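Formiminotetrahydrofolate cyclodeaminase (Thermotoga maritima, PDB 1O5H) probably catalyses the cyclisation of 5-formiminotetrahydrofolate to 5,10-methenyltetrahydrofolate with release of ammonia. Local coordinates at residues Cys48-Glu52 with Met78-Arg82; Met128-His133 with Gln194-Cys198; Leu135-Glu140 with Arg201-Leu206. All coordinates share one frame; numbering follows the deposited sequence.

Contact 1: Cys48-Glu52 with Met78-Arg82; sequences CALAE and MEEAR
In the all-helical bundle of this subunit, helix 36-56 and helix 68-100 run antiparallel, and C48, A51 and E52 of the first meet M78, A81 and R82 of the second; the local axes are 9.1 Å apart at 167°. The apolar half of the contact is built round selenomethionine M78. Its chain turns back at chi2, which lays SE against the two small residues of the facing helix, 4.0 Å from C48 CB and 4.1 Å from A51 CB. C48 SG turns to A81 CB, while E52 CB rests on M78 CB at 3.7 Å as the two side chains run past each other. With CG anti to the backbone N (chi1 -166°) and the chain extended, E52 brings its carboxylate to the edge of the R82 guanidinium. There R82 NH1 gives E52 OE1 a salt-bridging hydrogen bond of 2.6 Å in the guanidinium plane. A49 CB lies over one face of the same guanidinium. E79 brings a second carboxylate to the group, its plane turned 72° from that of E52, with E79 OE2 2.5 Å from E52 OE2. R82 NH2 also pairs with D25 of the second subunit, and V27 and A28 of that subunit pack on A49 and E52. This is an antiparallel helix pair of the bundle, its apolar seam bordered by a salt-bridge network that extends to the second subunit.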
# COMPACT_ATOMS: atom_id res chain seq x y z
N CYS A 48 -4.67 -2.15 8.21
CA CYS A 48 -5.40 -2.39 9.45
C CYS A 48 -5.30 -3.86 9.85
O CYS A 48 -5.15 -4.19 11.04
CB CYS A 48 -6.86 -1.96 9.33
SG CYS A 48 -7.09 -0.15 9.17
N ALA A 49 -5.35 -4.74 8.87
CA ALA A 49 -5.18 -6.15 9.16
C ALA A 49 -3.82 -6.47 9.79
O ALA A 49 -3.76 -7.27 10.71
CB ALA A 49 -5.41 -7.00 7.93
N LEU A 50 -2.75 -5.85 9.32
CA LEU A 50 -1.47 -6.08 10.00
C LEU A 50 -1.56 -5.61 11.45
O LEU A 50 -1.15 -6.31 12.37
CB LEU A 50 -0.32 -5.42 9.27
CG LEU A 50 -0.05 -5.98 7.87
CD1 LEU A 50 0.67 -4.93 7.07
CD2 LEU A 50 0.75 -7.27 7.90
N ALA A 51 -2.14 -4.43 11.67
CA ALA A 51 -2.23 -3.93 13.03
C ALA A 51 -3.03 -4.90 13.86
O ALA A 51 -2.69 -5.17 15.01
CB ALA A 51 -2.85 -2.59 13.05
N GLU A 52 -4.10 -5.43 13.28
CA GLU A 52 -4.87 -6.43 13.97
C GLU A 52 -4.03 -7.67 14.28
O GLU A 52 -4.11 -8.22 15.39
CB GLU A 52 -6.09 -6.80 13.15
CG GLU A 52 -7.12 -7.58 13.95
CD GLU A 52 -8.40 -7.84 13.20
OE1 GLU A 52 -8.72 -7.09 12.26
OE2 GLU A 52 -9.09 -8.81 13.55
N MSE A 78 -9.78 -2.47 14.58
CA MSE A 78 -9.24 -2.79 13.28
C MSE A 78 -10.25 -3.61 12.48
O MSE A 78 -10.24 -3.59 11.25
CB MSE A 78 -7.92 -3.54 13.42
CG MSE A 78 -6.81 -2.69 14.02
SE MSE A 78 -6.56 -0.94 13.14
CE MSE A 78 -7.96 0.18 13.95
N GLU A 79 -11.11 -4.31 13.18
CA GLU A 79 -12.17 -5.03 12.52
C GLU A 79 -13.15 -4.04 11.91
O GLU A 79 -13.57 -4.19 10.76
CB GLU A 79 -12.87 -5.96 13.51
CG GLU A 79 -12.12 -7.26 13.76
CD GLU A 79 -12.07 -8.16 12.54
OE1 GLU A 79 -12.75 -7.86 11.52
OE2 GLU A 79 -11.35 -9.18 12.58
N GLU A 80 -13.48 -3.02 12.70
CA GLU A 80 -14.49 -2.04 12.31
C GLU A 80 -13.91 -1.10 11.25
O GLU A 80 -14.63 -0.63 10.37
CB GLU A 80 -15.01 -1.26 13.52
N ALA A 81 -12.60 -0.85 11.31
CA ALA A 81 -11.96 0.02 10.33
C ALA A 81 -11.95 -0.60 8.94
O ALA A 81 -12.17 0.08 7.94
CB ALA A 81 -10.59 0.38 10.75
N ARG A 82 -11.71 -1.90 8.85
CA ARG A 82 -11.81 -2.56 7.57
C ARG A 82 -13.21 -2.38 6.99
O ARG A 82 -13.33 -1.97 5.83
CB ARG A 82 -11.44 -4.02 7.69
CG ARG A 82 -9.99 -4.22 7.98
CD ARG A 82 -9.39 -5.40 7.24
NE ARG A 82 -9.99 -6.69 7.59
CZ ARG A 82 -9.89 -7.24 8.78
NH1 ARG A 82 -9.27 -6.60 9.76
NH2 ARG A 82 -10.43 -8.43 9.00

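Contact 2: Met128-His133 with Gln194-Cys198; sequences MKDLAH and QIEGC
I195 and C198 of helix 178-206 press against K129 and A132 of helix 107-141, two helices running the same way at 23° with local axes 8.8 Å apart. The tight part is apolar. I195 CG1 comes within 3.5 Å of K129 CA, so the isoleucine lies on the backbone itself, and its CD1 reaches on to M128 CB. One turn along, A132 CB meets C198 CB at 3.7 Å. M128 and I195 also touch helix 147-172, which closes the inner side.

Toward the partly exposed side, the packing becomes polar and less intimate. C198 SG sits over one face of the H133 ring, 3.7 Å from its centroid, a sulfur-aromatic contact displaced toward the rim. Q194 OE1 stands at that ring's edge, 3.7 Å from H133 NE2, and lies 3.3 Å from K129 CG. The K129 chain, with CG anti to its own N (chi1 178°), then folds back on itself, and NZ makes a weak hydrogen bond to Q191. An alanine here would keep the backbone seat for I195 but is likely to leave Q194 without its aliphatic neighbour and Q191 without the ammonium. This is side-by-side packing of two parallel helices in a helical bundle.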
# COMPACT_ATOMS: atom_id res chain seq x y z
N MSE A 128 -7.26 6.41 8.45
CA MSE A 128 -5.81 6.33 8.54
C MSE A 128 -5.29 7.01 9.79
O MSE A 128 -4.43 6.46 10.47
CB MSE A 128 -5.13 6.88 7.29
CG MSE A 128 -5.33 6.00 6.06
SE MSE A 128 -4.74 4.12 6.33
CE MSE A 128 -6.37 3.24 7.02
N LYS A 129 -5.79 8.20 10.11
CA LYS A 129 -5.42 8.80 11.39
C LYS A 129 -5.65 7.81 12.57
O LYS A 129 -4.81 7.69 13.46
CB LYS A 129 -6.18 10.11 11.61
CG LYS A 129 -5.93 10.84 12.94
CD LYS A 129 -6.79 10.32 14.08
CE LYS A 129 -8.29 10.50 13.87
NZ LYS A 129 -8.70 11.90 13.55
N ASP A 130 -6.78 7.11 12.56
CA ASP A 130 -7.02 6.14 13.62
C ASP A 130 -5.99 5.04 13.57
O ASP A 130 -5.47 4.66 14.59
CB ASP A 130 -8.41 5.54 13.50
CG ASP A 130 -9.49 6.53 13.81
OD1 ASP A 130 -9.20 7.49 14.58
OD2 ASP A 130 -10.65 6.44 13.34
N LEU A 131 -5.70 4.53 12.37
CA LEU A 131 -4.76 3.44 12.23
C LEU A 131 -3.42 3.88 12.77
O LEU A 131 -2.79 3.15 13.51
CB LEU A 131 -4.65 3.00 10.78
CG LEU A 131 -3.55 1.97 10.47
CD1 LEU A 131 -3.77 0.71 11.27
CD2 LEU A 131 -3.47 1.64 8.97
N ALA A 132 -3.01 5.09 12.42
CA ALA A 132 -1.71 5.57 12.84
C ALA A 132 -1.61 5.55 14.35
O ALA A 132 -0.67 5.03 14.89
CB ALA A 132 -1.45 6.95 12.31
N HIS A 133 -2.60 6.10 15.04
CA HIS A 133 -2.59 6.14 16.50
C HIS A 133 -2.49 4.75 17.11
O HIS A 133 -1.83 4.58 18.14
CB HIS A 133 -3.80 6.90 17.09
CG HIS A 133 -3.62 8.39 17.13
ND1 HIS A 133 -2.74 9.02 17.99
CD2 HIS A 133 -4.22 9.38 16.42
CE1 HIS A 133 -2.80 10.33 17.79
NE2 HIS A 133 -3.69 10.57 16.85
N GLN A 194 -1.27 14.74 12.48
CA GLN A 194 -1.46 13.63 13.40
C GLN A 194 -0.82 12.40 12.81
O GLN A 194 0.02 11.76 13.46
CB GLN A 194 -2.94 13.43 13.73
CG GLN A 194 -3.41 14.42 14.83
CD GLN A 194 -4.91 14.37 15.07
OE1 GLN A 194 -5.49 13.28 15.14
NE2 GLN A 194 -5.56 15.55 15.20
N ILE A 195 -1.15 12.12 11.56
CA ILE A 195 -0.62 10.98 10.86
C ILE A 195 0.92 11.04 10.69
O ILE A 195 1.60 10.07 11.00
CB ILE A 195 -1.33 10.80 9.51
CG1 ILE A 195 -2.78 10.38 9.73
CG2 ILE A 195 -0.63 9.75 8.66
CD1 ILE A 195 -3.57 10.38 8.48
N GLU A 196 1.46 12.15 10.21
CA GLU A 196 2.92 12.30 10.13
C GLU A 196 3.58 12.04 11.46
O GLU A 196 4.57 11.29 11.52
CB GLU A 196 3.32 13.71 9.73
CG GLU A 196 3.51 13.91 8.23
CD GLU A 196 4.36 12.82 7.61
OE1 GLU A 196 5.54 12.65 8.03
OE2 GLU A 196 3.83 12.12 6.71
N GLY A 197 3.04 12.65 12.52
CA GLY A 197 3.61 12.56 13.83
C GLY A 197 3.70 11.13 14.28
O GLY A 197 4.80 10.64 14.55
N CYS A 198 2.55 10.46 14.36
CA CYS A 198 2.53 9.04 14.70
C CYS A 198 3.52 8.26 13.83
O CYS A 198 4.31 7.47 14.31
CB CYS A 198 1.13 8.47 14.51
SG CYS A 198 -0.06 8.96 15.79

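Contact 3: Leu135-Glu140 with Arg201-Leu206; sequences LEKLAE and RVKKML
The guanidinium of R201 and the carboxylate of E136 meet at the guanidinium's edge, E136 CD lying in its plane, with the two planes turned 49° apart. R201 NH2 donates to E136 OE1 at 3.0 Å, reaching the oxygen on its syn side but 26° out of the carboxylate plane. NE is shared between both oxygens through weak bonds, 3.1 Å from R201 NE to E136 OE1 and 3.0 Å from R201 NE to E136 OE2, so the salt bridge is forked rather than squarely bidentate. The glutamate spans the gap because its CG stands anti to the backbone N (chi1 -168°) and its chain is extended, while the arginine bends at chi3 to bring NE and NH2 round to it.

From here toward the C-terminal end of helix 178-206 the contact is apolar. V202 CG2 packs on the backbone of helix 107-141, 3.6 Å from E136 CA, and V202 CG1 faces A139 CB. That methyl is the centre of the next turn: selenomethionine M205 lays SE 3.8 Å from A139 CB and also touches E140 CB, while L206 CG approaches A139 CB at 4.0 Å. L135 and L206 also touch T150 of helix 147-172, which covers the inner side. With local axes 9.4 Å apart, this is a parallel helix pair of the bundle, its apolar seam flanked by an interhelical salt bridge.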
# COMPACT_ATOMS: atom_id res chain seq x y z
N LEU A 135 -1.06 2.15 15.62
CA LEU A 135 0.27 1.67 15.28
C LEU A 135 1.22 2.27 16.26
O LEU A 135 2.15 1.61 16.68
CB LEU A 135 0.66 2.01 13.85
CG LEU A 135 -0.08 1.19 12.79
CD1 LEU A 135 0.37 1.48 11.40
CD2 LEU A 135 0.09 -0.29 13.06
N GLU A 136 0.97 3.50 16.70
CA GLU A 136 1.85 4.04 17.74
C GLU A 136 1.73 3.22 19.05
O GLU A 136 2.74 2.88 19.69
CB GLU A 136 1.62 5.51 17.99
CG GLU A 136 2.72 6.09 18.85
CD GLU A 136 2.56 7.56 19.11
OE1 GLU A 136 1.86 8.27 18.35
OE2 GLU A 136 3.19 8.02 20.08
N LYS A 137 0.50 2.89 19.44
CA LYS A 137 0.32 2.06 20.62
C LYS A 137 0.98 0.71 20.41
O LYS A 137 1.68 0.22 21.29
CB LYS A 137 -1.15 1.94 21.02
CG LYS A 137 -1.65 3.19 21.75
CD LYS A 137 -3.17 3.32 21.79
CE LYS A 137 -3.56 4.67 22.38
NZ LYS A 137 -4.91 4.65 22.99
N LEU A 138 0.81 0.12 19.23
CA LEU A 138 1.42 -1.18 18.98
C LEU A 138 2.97 -1.14 18.99
O LEU A 138 3.62 -2.01 19.56
CB LEU A 138 0.91 -1.76 17.67
CG LEU A 138 -0.57 -2.14 17.65
CD1 LEU A 138 -0.98 -2.54 16.26
CD2 LEU A 138 -0.90 -3.25 18.61
N ALA A 139 3.55 -0.12 18.37
CA ALA A 139 4.99 0.05 18.42
C ALA A 139 5.47 -0.01 19.85
O ALA A 139 6.54 -0.57 20.12
CB ALA A 139 5.40 1.37 17.81
N GLU A 140 4.70 0.56 20.77
CA GLU A 140 5.22 0.76 22.11
C GLU A 140 4.91 -0.40 23.04
O GLU A 140 5.77 -0.85 23.77
CB GLU A 140 4.70 2.08 22.69
CG GLU A 140 5.42 2.52 23.96
CD GLU A 140 4.80 3.78 24.55
OE1 GLU A 140 4.05 4.49 23.82
OE2 GLU A 140 5.05 4.04 25.75
N ARG A 201 7.19 8.93 14.81
CA ARG A 201 7.41 8.27 16.09
C ARG A 201 7.50 6.75 15.89
O ARG A 201 8.45 6.15 16.35
CB ARG A 201 6.37 8.66 17.14
CG ARG A 201 6.61 10.02 17.76
CD ARG A 201 5.66 10.36 18.89
NE ARG A 201 4.25 10.29 18.47
CZ ARG A 201 3.60 11.25 17.81
NH1 ARG A 201 4.22 12.38 17.49
NH2 ARG A 201 2.33 11.09 17.49
N VAL A 202 6.55 6.14 15.19
CA VAL A 202 6.60 4.70 15.01
C VAL A 202 7.91 4.30 14.34
O VAL A 202 8.67 3.49 14.90
CB VAL A 202 5.45 4.18 14.21
CG1 VAL A 202 5.66 2.70 13.89
CG2 VAL A 202 4.16 4.41 14.98
N LYS A 203 8.20 4.85 13.16
CA LYS A 203 9.53 4.70 12.57
C LYS A 203 10.72 4.89 13.58
O LYS A 203 11.59 4.04 13.67
CB LYS A 203 9.68 5.60 11.37
CG LYS A 203 9.31 4.90 10.05
CD LYS A 203 9.22 5.90 8.92
CE LYS A 203 10.53 6.13 8.20
NZ LYS A 203 10.59 5.31 6.94
N LYS A 204 10.73 5.98 14.34
CA LYS A 204 11.85 6.26 15.22
C LYS A 204 11.95 5.14 16.26
O LYS A 204 13.00 4.53 16.39
CB LYS A 204 11.69 7.65 15.86
CG LYS A 204 12.94 8.25 16.51
N MSE A 205 10.86 4.86 16.96
CA MSE A 205 10.76 3.73 17.88
C MSE A 205 11.17 2.37 17.30
O MSE A 205 11.83 1.59 17.94
CB MSE A 205 9.34 3.64 18.38
CG MSE A 205 9.17 3.36 19.86
SE MSE A 205 7.27 3.64 20.18
CE MSE A 205 7.07 5.62 19.58
N LEU A 206 10.80 2.09 16.06
CA LEU A 206 11.01 0.75 15.54
C LEU A 206 12.17 0.58 14.57
O LEU A 206 12.44 -0.54 14.16
CB LEU A 206 9.73 0.26 14.89
CG LEU A 206 8.53 0.02 15.80
CD1 LEU A 206 7.53 -0.84 15.09
CD2 LEU A 206 9.00 -0.65 17.06

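Contact 1 closes before the others open: it joins helix 36-56 to helix 68-100, whereas contacts 2 and 3 both join helix 107-141 to helix 178-206, their segments alternating along the chain. Those two are successive levels of one parallel pair, centres about 11 Å apart, and meet where C198 SG approaches E136 OE1. Contact 1 lies about 14 Å from contact 2 and 16 Å from contact 3, centre to centre. Helix 107-141 ties them together: its L131 packs on C48, A51 and M78, and L135 and L138 on A51. The bundle core is therefore continuous from the subunit interface at contact 1 to helix 178-206.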